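Local structure of putative two-component sensor histidine kinase protein (Sinorhizobium meliloti, 3HCY) at residues A24-F29 and F37-G42. The protein is the GAF domain of a putative sensor histidine kinase, which probably autophosphorylates on a histidine with ATP in two-component signalling. Residues are numbered along the deposited sequence; the frame is centred on the assembly and turned at random.
Sequences ASILLF and FVAARG
The ring of Phe37 takes Leu27 on one face and Ser25 at its edge. Leu27, a branched residue with a methyl to offer the flat aromatic face, sets CD2 over the ring centre, 3.4 Å from the centroid, in a CH-pi contact, and the two side chains run side by side in the same direction. In both, CG lies anti to the carbonyl carbon and beside the backbone N (chi1 -50° in Leu27, -63° in Phe37). Ser25 CB, small enough to fit in the ring plane, approaches Phe37 CE1 at 3.8 Å, while its OG hydrogen-bonds to Tyr111. Ala40, whose side chain is a single methyl, brings CB to 4.0 Å from Ser25 CB on the face of the sheet that also carries Leu27 and Phe37.

The antiparallel strands are joined by paired bonds between Ala24 and Arg41, then by Ile26 N to Ala39 O and Val38 N to Ile26 O (3.0 Å). Val38 and Ala39 both stand opposite Ile26, a classic beta bulge that shifts the register by one residue. Beta-branched Val38 spreads its methyls here: CG2 meets Ile26 CG2, and CG1 meets Leu28 CB at 3.9 Å.

The two segments belong to the hairpin of strands 23-29 and 35-41, with 35-41 outermost in this chain's five-stranded antiparallel GAF sheet and 104-112 flanking 23-29. Helix 45-50 packs on Phe37 and Ala40; on the other face, helix 5-19 sets Tyr8 against Val38 and Ala39, and the long, cationic Arg41 reaches its Asp13 and Glu9 in salt bridges.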
loop_
_atom_site.group_PDB
_atom_site.type_symbol
_atom_site.label_atom_id
_atom_site.label_comp_id
_atom_site.label_asym_id
_atom_site.label_seq_id
_atom_site.Cartn_x
_atom_site.Cartn_y
_atom_site.Cartn_z
ATOM N N ALA A 24 -12.718 -2.705 9.209
ATOM C CA ALA A 24 -11.392 -2.145 9.308
ATOM C C ALA A 24 -11.421 -0.601 9.671
ATOM O O ALA A 24 -12.450 0.095 9.514
ATOM C CB ALA A 24 -10.638 -2.408 8.024
ATOM N N SER A 25 -10.294 -0.075 10.179
ATOM C CA SER A 25 -10.220 1.353 10.509
ATOM C C SER A 25 -8.804 1.901 10.447
ATOM O O SER A 25 -7.834 1.123 10.495
ATOM C CB SER A 25 -10.720 1.538 11.916
ATOM O OG SER A 25 -9.946 0.735 12.818
ATOM N N ILE A 26 -8.683 3.233 10.375
ATOM C CA ILE A 26 -7.366 3.900 10.510
ATOM C C ILE A 26 -7.471 4.929 11.622
ATOM O O ILE A 26 -8.458 5.674 11.678
ATOM C CB ILE A 26 -6.880 4.604 9.190
ATOM C CG1 ILE A 26 -6.900 3.595 8.003
ATOM C CG2 ILE A 26 -5.496 5.249 9.407
ATOM C CD1 ILE A 26 -7.072 4.133 6.556
ATOM N N LEU A 27 -6.476 4.967 12.513
ATOM C CA LEU A 27 -6.467 5.967 13.563
ATOM C C LEU A 27 -5.091 6.639 13.571
ATOM O O LEU A 27 -4.052 6.020 13.315
ATOM C CB LEU A 27 -6.827 5.357 14.953
ATOM C CG LEU A 27 -8.083 4.459 15.147
ATOM C CD1 LEU A 27 -7.951 3.071 14.427
ATOM C CD2 LEU A 27 -8.482 4.211 16.593
ATOM N N LEU A 28 -5.094 7.912 13.921
ATOM C CA LEU A 28 -3.867 8.705 13.960
ATOM C C LEU A 28 -3.781 9.503 15.275
ATOM O O LEU A 28 -4.797 9.804 15.892
ATOM C CB LEU A 28 -3.831 9.662 12.728
ATOM C CG LEU A 28 -3.534 9.010 11.360
ATOM C CD1 LEU A 28 -3.405 10.052 10.327
ATOM C CD2 LEU A 28 -2.272 8.184 11.425
ATOM N N PHE A 29 -2.576 9.811 15.732
ATOM C CA PHE A 29 -2.438 10.671 16.899
ATOM C C PHE A 29 -2.884 12.051 16.601
ATOM O O PHE A 29 -2.797 12.497 15.456
ATOM C CB PHE A 29 -1.014 10.763 17.396
ATOM C CG PHE A 29 -0.627 9.595 18.223
ATOM C CD1 PHE A 29 -1.387 9.253 19.336
ATOM C CD2 PHE A 29 0.460 8.815 17.886
ATOM C CE1 PHE A 29 -1.069 8.173 20.080
ATOM C CE2 PHE A 29 0.781 7.756 18.633
ATOM C CZ PHE A 29 0.010 7.420 19.735
ATOM N N PHE A 37 -9.855 7.907 15.273
ATOM C CA PHE A 37 -10.327 7.456 13.958
ATOM C C PHE A 37 -10.257 8.596 12.965
ATOM O O PHE A 37 -10.492 9.692 13.386
ATOM C CB PHE A 37 -11.744 6.894 14.062
ATOM C CG PHE A 37 -11.809 5.665 14.939
ATOM C CD1 PHE A 37 -11.653 4.395 14.386
ATOM C CD2 PHE A 37 -11.932 5.783 16.302
ATOM C CE1 PHE A 37 -11.674 3.254 15.178
ATOM C CE2 PHE A 37 -11.946 4.673 17.108
ATOM C CZ PHE A 37 -11.820 3.388 16.554
ATOM N N VAL A 38 -9.783 8.318 11.735
ATOM C CA VAL A 38 -9.801 9.200 10.578
ATOM C C VAL A 38 -10.532 8.519 9.412
ATOM O O VAL A 38 -10.863 9.146 8.389
ATOM C CB VAL A 38 -8.358 9.535 10.099
ATOM C CG1 VAL A 38 -7.404 9.857 11.307
ATOM C CG2 VAL A 38 -7.782 8.405 9.216
ATOM N N ALA A 39 -10.800 7.219 9.555
ATOM C CA ALA A 39 -11.556 6.478 8.532
ATOM C C ALA A 39 -11.921 5.111 9.029
ATOM O O ALA A 39 -11.200 4.570 9.894
ATOM C CB ALA A 39 -10.732 6.350 7.201
ATOM N N ALA A 40 -13.002 4.534 8.476
ATOM C CA ALA A 40 -13.491 3.245 8.979
ATOM C C ALA A 40 -14.575 2.615 8.151
ATOM O O ALA A 40 -15.327 3.303 7.494
ATOM C CB ALA A 40 -13.965 3.396 10.441
ATOM N N ARG A 41 -14.643 1.285 8.153
ATOM C CA ARG A 41 -15.905 0.595 7.870
ATOM C C ARG A 41 -15.996 -0.749 8.517
ATOM O O ARG A 41 -14.974 -1.303 8.804
ATOM C CB ARG A 41 -16.061 0.386 6.374
ATOM C CG ARG A 41 -14.886 0.017 5.563
ATOM C CD ARG A 41 -15.042 0.783 4.184
ATOM N NE ARG A 41 -14.173 0.343 3.066
ATOM C CZ ARG A 41 -13.716 1.105 2.064
ATOM N NH1 ARG A 41 -13.929 2.407 2.001
ATOM N NH2 ARG A 41 -12.962 0.542 1.145
ATOM N N GLY A 42 -17.151 -1.331 8.786
ATOM C CA GLY A 42 -18.327 -0.736 9.300
ATOM C C GLY A 42 -18.139 -0.916 10.830
ATOM O O GLY A 42 -18.518 -1.911 11.407
#